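Local coordinates for zinc phosphodiesterase ELAC protein 1 (Homo sapiens, PDB 3ZWF) that cuts extra 3' nucleotides from tRNA precursors as a two-zinc phosphodiesterase and takes part in tRNA repair by removing a 2',3'-cyclic phosphate, at residues A[58-63]-A[182-187]; A[93-98]-A[121-126]; A[176-181]-A[247-252]. All coordinates share one frame; numbering follows the deposited sequence.

Contact 1. Residues A[58-63]-A[182-187]; sequences ITHLHG and IPSFGF. With ZN (zinc ion), chain E.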
loop_
_atom_site.group_PDB
_atom_site.type_symbol
_atom_site.label_atom_id
_atom_site.label_comp_id
_atom_site.label_asym_id
_atom_site.label_seq_id
_atom_site.Cartn_x
_atom_site.Cartn_y
_atom_site.Cartn_z
ATOM N N ILE A 58 -7.823 11.737 6.564
ATOM C CA ILE A 58 -6.623 11.842 5.705
ATOM C C ILE A 58 -6.220 13.279 5.494
ATOM O O ILE A 58 -7.051 14.115 5.073
ATOM C CB ILE A 58 -6.881 11.166 4.308
ATOM C CG1 ILE A 58 -7.280 9.696 4.455
ATOM C CG2 ILE A 58 -5.649 11.310 3.409
ATOM C CD1 ILE A 58 -6.251 8.766 5.165
ATOM N N THR A 59 -4.977 13.607 5.871
ATOM C CA THR A 59 -4.506 15.028 5.894
ATOM C C THR A 59 -4.234 15.591 4.504
ATOM O O THR A 59 -4.483 16.744 4.239
ATOM C CB THR A 59 -3.247 15.213 6.703
ATOM O OG1 THR A 59 -2.202 14.366 6.183
ATOM C CG2 THR A 59 -3.491 14.881 8.199
ATOM N N HIS A 60 -3.773 14.730 3.576
ATOM C CA HIS A 60 -3.441 15.154 2.230
ATOM C C HIS A 60 -3.189 13.952 1.348
ATOM O O HIS A 60 -2.843 12.900 1.869
ATOM C CB HIS A 60 -2.286 16.135 2.174
ATOM C CG HIS A 60 -0.932 15.587 2.545
ATOM N ND1 HIS A 60 -0.592 15.174 3.827
ATOM C CD2 HIS A 60 0.220 15.610 1.841
ATOM C CE1 HIS A 60 0.688 14.840 3.842
ATOM N NE2 HIS A 60 1.209 15.096 2.652
ATOM N N LEU A 61 -3.325 14.176 0.046
ATOM C CA LEU A 61 -3.196 13.078 -0.916
ATOM C C LEU A 61 -1.764 12.886 -1.432
ATOM O O LEU A 61 -1.543 12.845 -2.658
ATOM C CB LEU A 61 -4.192 13.307 -2.069
ATOM C CG LEU A 61 -5.665 13.283 -1.649
ATOM C CD1 LEU A 61 -6.630 13.483 -2.829
ATOM C CD2 LEU A 61 -5.972 11.957 -0.925
ATOM N N HIS A 62 -0.816 12.716 -0.499
ATOM C CA HIS A 62 0.510 12.167 -0.797
ATOM C C HIS A 62 0.475 10.726 -0.385
ATOM O O HIS A 62 -0.137 10.378 0.593
ATOM C CB HIS A 62 1.616 12.910 -0.085
ATOM C CG HIS A 62 2.072 14.126 -0.815
ATOM N ND1 HIS A 62 2.750 15.143 -0.193
ATOM C CD2 HIS A 62 1.991 14.461 -2.124
ATOM C CE1 HIS A 62 3.069 16.058 -1.086
ATOM N NE2 HIS A 62 2.598 15.674 -2.270
ATOM N N GLY A 63 1.121 9.850 -1.155
ATOM C CA GLY A 63 0.952 8.433 -0.961
ATOM C C GLY A 63 1.313 7.863 0.404
ATOM O O GLY A 63 0.681 6.900 0.864
ATOM N N ILE A 182 1.143 20.084 -1.878
ATOM C CA ILE A 182 -0.261 19.976 -2.308
ATOM C C ILE A 182 -1.066 20.395 -1.094
ATOM O O ILE A 182 -0.495 20.490 0.001
ATOM C CB ILE A 182 -0.664 18.556 -2.778
ATOM C CG1 ILE A 182 -0.530 17.505 -1.699
ATOM C CG2 ILE A 182 0.159 18.184 -4.032
ATOM C CD1 ILE A 182 -1.179 16.203 -2.063
ATOM N N PRO A 183 -2.376 20.668 -1.262
ATOM C CA PRO A 183 -3.105 21.104 -0.078
ATOM C C PRO A 183 -3.148 20.051 1.027
ATOM O O PRO A 183 -3.307 18.846 0.762
ATOM C CB PRO A 183 -4.493 21.395 -0.608
ATOM C CG PRO A 183 -4.258 21.743 -2.085
ATOM C CD PRO A 183 -3.183 20.796 -2.474
ATOM N N SER A 184 -2.995 20.521 2.253
ATOM C CA SER A 184 -2.923 19.664 3.394
ATOM C C SER A 184 -3.746 20.263 4.535
ATOM O O SER A 184 -3.978 21.480 4.575
ATOM C CB SER A 184 -1.445 19.465 3.783
ATOM O OG SER A 184 -1.273 18.642 4.935
ATOM N N PHE A 185 -4.216 19.378 5.412
ATOM C CA PHE A 185 -5.155 19.730 6.469
ATOM C C PHE A 185 -4.655 19.289 7.822
ATOM O O PHE A 185 -3.945 18.304 7.972
ATOM C CB PHE A 185 -6.552 19.135 6.221
ATOM C CG PHE A 185 -7.180 19.603 4.934
ATOM C CD1 PHE A 185 -7.844 20.839 4.847
ATOM C CD2 PHE A 185 -7.093 18.814 3.809
ATOM C CE1 PHE A 185 -8.391 21.255 3.664
ATOM C CE2 PHE A 185 -7.641 19.235 2.650
ATOM C CZ PHE A 185 -8.289 20.454 2.566
ATOM N N GLY A 186 -5.030 20.086 8.816
ATOM C CA GLY A 186 -4.965 19.689 10.196
ATOM C C GLY A 186 -6.356 19.443 10.766
ATOM O O GLY A 186 -7.388 19.944 10.240
ATOM N N PHE A 187 -6.400 18.652 11.818
ATOM C CA PHE A 187 -7.638 18.258 12.453
ATOM C C PHE A 187 -7.580 18.600 13.920
ATOM O O PHE A 187 -6.564 18.360 14.595
ATOM C CB PHE A 187 -7.911 16.774 12.287
ATOM C CG PHE A 187 -8.021 16.342 10.844
ATOM C CD1 PHE A 187 -9.168 16.570 10.127
ATOM C CD2 PHE A 187 -6.943 15.732 10.219
ATOM C CE1 PHE A 187 -9.274 16.196 8.795
ATOM C CE2 PHE A 187 -7.036 15.359 8.884
ATOM C CZ PHE A 187 -8.211 15.586 8.167
HETATM ZN ZN ZN E . 3.357 15.319 1.875
HETATM O O HOH W 1 -4.282 16.863 -0.755
HETATM O O HOH W 2 3.623 13.287 2.107
#
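I182 reaches tip to tip toward H62 and lays CG1 over one face of its imidazole, 3.9 Å from the ring centroid and displaced toward the rim, a CH-pi contact. I182 CD1 sits 3.4 Å from L61 C. Both histidines bind one zinc ion by different nitrogens: H60 NE2 at 2.3 Å and H62 ND1 at 2.2 Å. An apolar branched residue suits this place, since it packs over one face of H62 and against the edge of H60 without competing for the metal. With H60 CG between the backbone N and the carbonyl carbon (chi1 68°), H60 ND1 gives its N-H to T59 OG1 (3.0 Å) near the ring plane; this and the zinc bond together fix the ring's rotation, and D34, hydrogen-bonded to T59 OG1, holds the hydroxyl. T59 O accepts the backbone N-H of F185 (2.9 Å) in a bent bond of 136°. A water accepts from L61 N and donates to P183 O. Farther out, T59 CG2 meets the edge of the F187 ring at CE2. H60 and H62 belong to the HxHxDH motif of the metallo-beta-lactamase fold, between strand 53-57 and helix 69-79; strand 184-191 runs beside it, and L107 of the second subunit packs on L61.

Contact 2. Residues A[93-98]-A[121-126]; sequences GPVGLR and LVPTAD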
loop_
_atom_site.group_PDB
_atom_site.type_symbol
_atom_site.label_atom_id
_atom_site.label_comp_id
_atom_site.label_asym_id
_atom_site.label_seq_id
_atom_site.Cartn_x
_atom_site.Cartn_y
_atom_site.Cartn_z
ATOM N N GLY A 93 -11.428 13.279 3.941
ATOM C CA GLY A 93 -10.162 13.648 3.305
ATOM C C GLY A 93 -10.352 14.555 2.118
ATOM O O GLY A 93 -11.483 14.995 1.848
ATOM N N PRO A 94 -9.256 14.946 1.473
ATOM C CA PRO A 94 -9.377 15.867 0.382
ATOM C C PRO A 94 -10.187 15.357 -0.803
ATOM O O PRO A 94 -10.245 14.171 -1.047
ATOM C CB PRO A 94 -7.926 16.134 -0.031
ATOM C CG PRO A 94 -7.106 15.686 1.098
ATOM C CD PRO A 94 -7.848 14.598 1.740
ATOM N N VAL A 95 -10.785 16.291 -1.533
ATOM C CA VAL A 95 -11.390 15.988 -2.834
ATOM C C VAL A 95 -10.466 15.076 -3.645
ATOM O O VAL A 95 -9.291 15.382 -3.831
ATOM C CB VAL A 95 -11.699 17.287 -3.631
ATOM C CG1 VAL A 95 -12.107 16.963 -5.101
ATOM C CG2 VAL A 95 -12.790 18.048 -2.946
ATOM N N GLY A 96 -11.043 13.994 -4.172
ATOM C CA GLY A 96 -10.319 12.990 -4.950
ATOM C C GLY A 96 -10.275 11.660 -4.238
ATOM O O GLY A 96 -10.132 10.580 -4.879
ATOM N N LEU A 97 -10.392 11.703 -2.919
ATOM C CA LEU A 97 -10.276 10.482 -2.121
ATOM C C LEU A 97 -11.443 9.503 -2.350
ATOM O O LEU A 97 -11.251 8.290 -2.403
ATOM C CB LEU A 97 -10.131 10.811 -0.622
ATOM C CG LEU A 97 -9.944 9.612 0.296
ATOM C CD1 LEU A 97 -8.620 8.893 0.013
ATOM C CD2 LEU A 97 -9.941 10.084 1.800
ATOM N N ARG A 98 -12.657 10.032 -2.454
ATOM C CA ARG A 98 -13.817 9.158 -2.593
ATOM C C ARG A 98 -13.699 8.273 -3.848
ATOM O O ARG A 98 -13.892 7.055 -3.780
ATOM C CB ARG A 98 -15.112 9.949 -2.665
ATOM C CG ARG A 98 -16.373 9.075 -2.668
ATOM C CD ARG A 98 -17.655 9.889 -2.829
ATOM N NE ARG A 98 -17.781 10.916 -1.800
ATOM C CZ ARG A 98 -18.019 12.205 -2.020
ATOM N NH1 ARG A 98 -18.133 12.698 -3.248
ATOM N NH2 ARG A 98 -18.155 13.000 -0.983
ATOM N N LEU A 121 -13.158 17.198 1.750
ATOM C CA LEU A 121 -12.790 18.583 2.044
ATOM C C LEU A 121 -12.287 19.299 0.814
ATOM O O LEU A 121 -11.414 18.796 0.108
ATOM C CB LEU A 121 -11.682 18.615 3.095
ATOM C CG LEU A 121 -12.144 18.372 4.536
ATOM C CD1 LEU A 121 -12.650 16.991 4.790
ATOM C CD2 LEU A 121 -10.876 18.601 5.428
ATOM N N VAL A 122 -12.856 20.461 0.531
ATOM C CA VAL A 122 -12.497 21.239 -0.661
ATOM C C VAL A 122 -11.404 22.229 -0.263
ATOM O O VAL A 122 -11.668 23.224 0.500
ATOM C CB VAL A 122 -13.711 22.013 -1.283
ATOM C CG1 VAL A 122 -13.258 22.871 -2.464
ATOM C CG2 VAL A 122 -14.773 21.024 -1.720
ATOM N N PRO A 123 -10.190 22.006 -0.762
ATOM C CA PRO A 123 -9.113 22.926 -0.451
ATOM C C PRO A 123 -9.207 24.263 -1.199
ATOM O O PRO A 123 -9.986 24.424 -2.148
ATOM C CB PRO A 123 -7.882 22.159 -0.881
ATOM C CG PRO A 123 -8.375 21.309 -1.991
ATOM C CD PRO A 123 -9.760 20.946 -1.692
ATOM N N THR A 124 -8.405 25.216 -0.748
ATOM C CA THR A 124 -8.264 26.487 -1.447
ATOM C C THR A 124 -6.895 26.494 -2.135
ATOM O O THR A 124 -5.952 25.831 -1.688
ATOM C CB THR A 124 -8.488 27.697 -0.558
ATOM O OG1 THR A 124 -7.486 27.752 0.461
ATOM C CG2 THR A 124 -9.885 27.636 0.054
ATOM N N ALA A 125 -6.817 27.284 -3.204
ATOM C CA ALA A 125 -5.638 27.325 -4.090
ATOM C C ALA A 125 -4.388 27.851 -3.359
ATOM O O ALA A 125 -3.258 27.482 -3.692
ATOM C CB ALA A 125 -5.948 28.206 -5.326
ATOM N N ASP A 126 -4.597 28.683 -2.334
ATOM C CA ASP A 126 -3.468 29.266 -1.585
ATOM C C ASP A 126 -2.876 28.322 -0.516
ATOM O O ASP A 126 -2.078 28.730 0.288
ATOM C CB ASP A 126 -3.802 30.650 -0.985
ATOM C CG ASP A 126 -4.945 30.622 0.038
ATOM O OD1 ASP A 126 -5.661 29.620 0.148
ATOM O OD2 ASP A 126 -5.154 31.645 0.736
#
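V95 and V122 lie side by side and point the same way, their CG2 methyls 3.8 Å apart. V95 CG1 stands anti to the backbone N (chi1 170°), and V95 CG2, anti to the carbonyl carbon, lies 3.4 Å from L121 O; P123 CD is a looser neighbour of V95 CG2, at 4.4 Å. L121 is turned to the same face of the sheet as P94, and both pack on F185 of strand 184-191; L121 CD1 also approaches G93 O at 3.7 Å. Glycine at 93 fits because a beta carbon there would run into L97 CD2. The backbones pair in parallel, P94 opposite L121: L121 N donates to G93 O at 2.8 Å, nearly straight at 167°, and V95 N to L121 O at 3.1 Å. P94, lacking an N-H, takes the non-donating place between them. A type II turn from P94 to L97 leads into helix 97-107, with glycine at the N-cap, G96, where the backbone angles (phi 114°) would jam a beta carbon against V95 O. E120 accepts from G96 N and R98 N, its charge probably suiting the helix dipole. Chemically, main-chain bonds hold the ends of two inner parallel strands, beside a small apolar patch.

Contact 3. Residues A[176-181]-A[247-252]; sequences FRLFHR and CILGDC. With ZN (zinc ion), chain E; ZN (zinc ion), chain D; PO4 (phosphate ion), chain F.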
loop_
_atom_site.group_PDB
_atom_site.type_symbol
_atom_site.label_atom_id
_atom_site.label_comp_id
_atom_site.label_asym_id
_atom_site.label_seq_id
_atom_site.Cartn_x
_atom_site.Cartn_y
_atom_site.Cartn_z
ATOM N N PHE A 176 -8.717 22.333 9.394
ATOM C CA PHE A 176 -8.221 23.642 8.996
ATOM C C PHE A 176 -7.099 23.489 7.967
ATOM O O PHE A 176 -6.505 22.421 7.823
ATOM C CB PHE A 176 -7.765 24.482 10.203
ATOM C CG PHE A 176 -6.751 23.797 11.113
ATOM C CD1 PHE A 176 -7.141 22.896 12.081
ATOM C CD2 PHE A 176 -5.394 24.055 10.967
ATOM C CE1 PHE A 176 -6.218 22.272 12.870
ATOM C CE2 PHE A 176 -4.437 23.455 11.793
ATOM C CZ PHE A 176 -4.854 22.552 12.756
ATOM N N ARG A 177 -6.826 24.581 7.270
ATOM C CA ARG A 177 -5.952 24.567 6.110
ATOM C C ARG A 177 -4.498 24.779 6.510
ATOM O O ARG A 177 -4.173 25.691 7.316
ATOM C CB ARG A 177 -6.342 25.644 5.113
ATOM C CG ARG A 177 -7.758 25.478 4.546
ATOM C CD ARG A 177 -8.130 26.677 3.691
ATOM N NE ARG A 177 -8.202 27.868 4.514
ATOM C CZ ARG A 177 -8.108 29.114 4.072
ATOM N NH1 ARG A 177 -7.945 29.373 2.780
ATOM N NH2 ARG A 177 -8.183 30.119 4.938
ATOM N N LEU A 178 -3.671 23.932 5.909
ATOM C CA LEU A 178 -2.217 24.014 5.974
ATOM C C LEU A 178 -1.614 24.281 4.608
ATOM O O LEU A 178 -2.287 24.123 3.593
ATOM C CB LEU A 178 -1.615 22.706 6.538
ATOM C CG LEU A 178 -2.209 22.218 7.856
ATOM C CD1 LEU A 178 -1.565 20.922 8.347
ATOM C CD2 LEU A 178 -1.996 23.274 8.959
ATOM N N PHE A 179 -0.373 24.751 4.589
ATOM C CA PHE A 179 0.366 24.995 3.358
ATOM C C PHE A 179 1.369 23.866 3.156
ATOM O O PHE A 179 2.185 23.601 4.031
ATOM C CB PHE A 179 1.119 26.310 3.398
ATOM C CG PHE A 179 1.636 26.727 2.062
ATOM C CD1 PHE A 179 2.885 26.300 1.611
ATOM C CD2 PHE A 179 0.838 27.511 1.206
ATOM C CE1 PHE A 179 3.329 26.640 0.325
ATOM C CE2 PHE A 179 1.294 27.879 -0.077
ATOM C CZ PHE A 179 2.548 27.424 -0.511
ATOM N N HIS A 180 1.301 23.214 1.996
ATOM C CA HIS A 180 2.200 22.134 1.676
ATOM C C HIS A 180 2.415 22.128 0.151
ATOM O O HIS A 180 1.893 23.001 -0.559
ATOM C CB HIS A 180 1.620 20.841 2.259
ATOM C CG HIS A 180 2.500 19.620 2.124
ATOM N ND1 HIS A 180 3.839 19.586 2.476
ATOM C CD2 HIS A 180 2.190 18.369 1.705
ATOM C CE1 HIS A 180 4.318 18.366 2.233
ATOM N NE2 HIS A 180 3.336 17.610 1.780
ATOM N N ARG A 181 3.159 21.153 -0.371
ATOM C CA ARG A 181 3.366 21.038 -1.821
ATOM C C ARG A 181 2.055 20.784 -2.552
ATOM O O ARG A 181 1.855 21.211 -3.701
ATOM C CB ARG A 181 4.357 19.884 -2.158
ATOM C CG ARG A 181 5.721 20.044 -1.595
ATOM C CD ARG A 181 6.764 19.147 -2.312
ATOM N NE ARG A 181 6.411 17.722 -2.440
ATOM C CZ ARG A 181 6.287 16.864 -1.420
ATOM N NH1 ARG A 181 6.415 17.257 -0.144
ATOM N NH2 ARG A 181 5.993 15.597 -1.673
ATOM N N CYS A 247 -4.913 18.026 18.604
ATOM C CA CYS A 247 -4.738 18.574 17.259
ATOM C C CYS A 247 -3.619 17.813 16.540
ATOM O O CYS A 247 -2.540 17.633 17.071
ATOM C CB CYS A 247 -4.378 20.036 17.315
ATOM S SG CYS A 247 -5.745 20.998 18.010
ATOM N N ILE A 248 -3.929 17.391 15.330
ATOM C CA ILE A 248 -3.036 16.551 14.523
ATOM C C ILE A 248 -2.905 17.236 13.177
ATOM O O ILE A 248 -3.916 17.371 12.453
ATOM C CB ILE A 248 -3.650 15.153 14.341
ATOM C CG1 ILE A 248 -3.880 14.517 15.731
ATOM C CG2 ILE A 248 -2.680 14.265 13.513
ATOM C CD1 ILE A 248 -4.575 13.202 15.701
ATOM N N LEU A 249 -1.698 17.703 12.857
ATOM C CA LEU A 249 -1.465 18.445 11.620
ATOM C C LEU A 249 -0.772 17.576 10.565
ATOM O O LEU A 249 0.223 16.907 10.884
ATOM C CB LEU A 249 -0.618 19.675 11.833
ATOM C CG LEU A 249 -1.285 20.915 12.432
ATOM C CD1 LEU A 249 -1.742 20.664 13.857
ATOM C CD2 LEU A 249 -0.304 22.086 12.338
ATOM N N GLY A 250 -1.294 17.611 9.343
ATOM C CA GLY A 250 -0.597 17.011 8.187
ATOM C C GLY A 250 0.709 17.722 7.853
ATOM O O GLY A 250 1.074 18.762 8.449
ATOM N N ASP A 251 1.428 17.156 6.886
ATOM C CA ASP A 251 2.659 17.757 6.372
ATOM C C ASP A 251 2.368 19.216 6.031
ATOM O O ASP A 251 1.341 19.555 5.462
ATOM C CB ASP A 251 3.119 17.119 5.079
ATOM C CG ASP A 251 3.511 15.635 5.228
ATOM O OD1 ASP A 251 3.425 15.053 6.319
ATOM O OD2 ASP A 251 3.881 15.037 4.182
ATOM N N CYS A 252 3.316 20.068 6.383
ATOM C CA CYS A 252 3.167 21.519 6.171
ATOM C C CYS A 252 4.466 22.262 6.456
ATOM O O CYS A 252 5.310 21.797 7.202
ATOM C CB CYS A 252 2.060 22.084 7.068
ATOM S SG CYS A 252 2.365 22.081 8.815
HETATM ZN ZN ZN E . 3.357 15.319 1.875
HETATM ZN ZN ZN D . 4.460 12.937 4.076
HETATM P P PO4 F . 6.498 14.125 1.778
HETATM O O1 PO4 F . 5.521 15.313 1.587
HETATM O O2 PO4 F . 6.156 13.142 0.539
HETATM O O3 PO4 F . 6.166 13.331 2.977
HETATM O O4 PO4 F . 7.873 14.666 1.590
HETATM O O HOH W 2 3.623 13.287 2.107
#
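D251 CB lies over one face of the H180 imidazole, 3.4 Å from the ring centroid and offset toward the rim, a close CH-pi contact. The two side chains lie side by side, pointing the same way, with ring and carboxylate planes 84° apart. Phosphate O1 sits at the ring edge, in its plane, close to the zinc-binding NE2. H180 CG stands anti to the backbone N (chi1 -175°), and H180 ND1 is hydrogen-bonded to G288 O; this bond and that of H180 NE2 to one zinc ion (2.3 Å) together set the turn of the ring. D251 OD2 bridges both metals, 2.4 Å from that zinc ion and 2.2 Å from the other. R181 NH1 donates to phosphate O1 (2.8 Å), whereas the bonds from NH2 are weak. Away from the metals, L178 crosses L249 at about a right angle, CD1 against CB at 3.8 Å, L249 CD1 comes to the edge of the F176 ring at CZ, and compact C252 sets CB against L178 CB. A water also bridges the zinc ions, and H60, H62, D64, H65 and H311 supply the remaining protein ligands. A carboxylate suits the bridging place, as its negative charge would offset two cations. The phosphate, probably from the crystallisation liquor, joins both zinc ions and is consistent with a place for the scissile phosphate of tRNA; R181 would be expected to offset part of its negative charge.

Overall arrangement
Contacts 1 and 3 are buried and share one zinc ion, which H60, H62, H180 and D251 hold together; contact 2 is partly exposed and has no metal. Strands 171-179, 184-191 and 245-249 are neighbours in one sheet and carry three of the four segments of contacts 1 and 3, tied by S184 OG to D251 O. Contact 2 belongs to the other sheet, whose strand 53-57 leads into the 58-63 loop, so contact 1 spans the two; P183 against P123 joins contact 1 to contact 2, nested within it. T124 OG1, hydrogen-bonded to R177, links contact 2 to contact 3. Chemistry follows place: metal ligation over hydrophobic packing at the centre, main-chain strand pairing toward the surface.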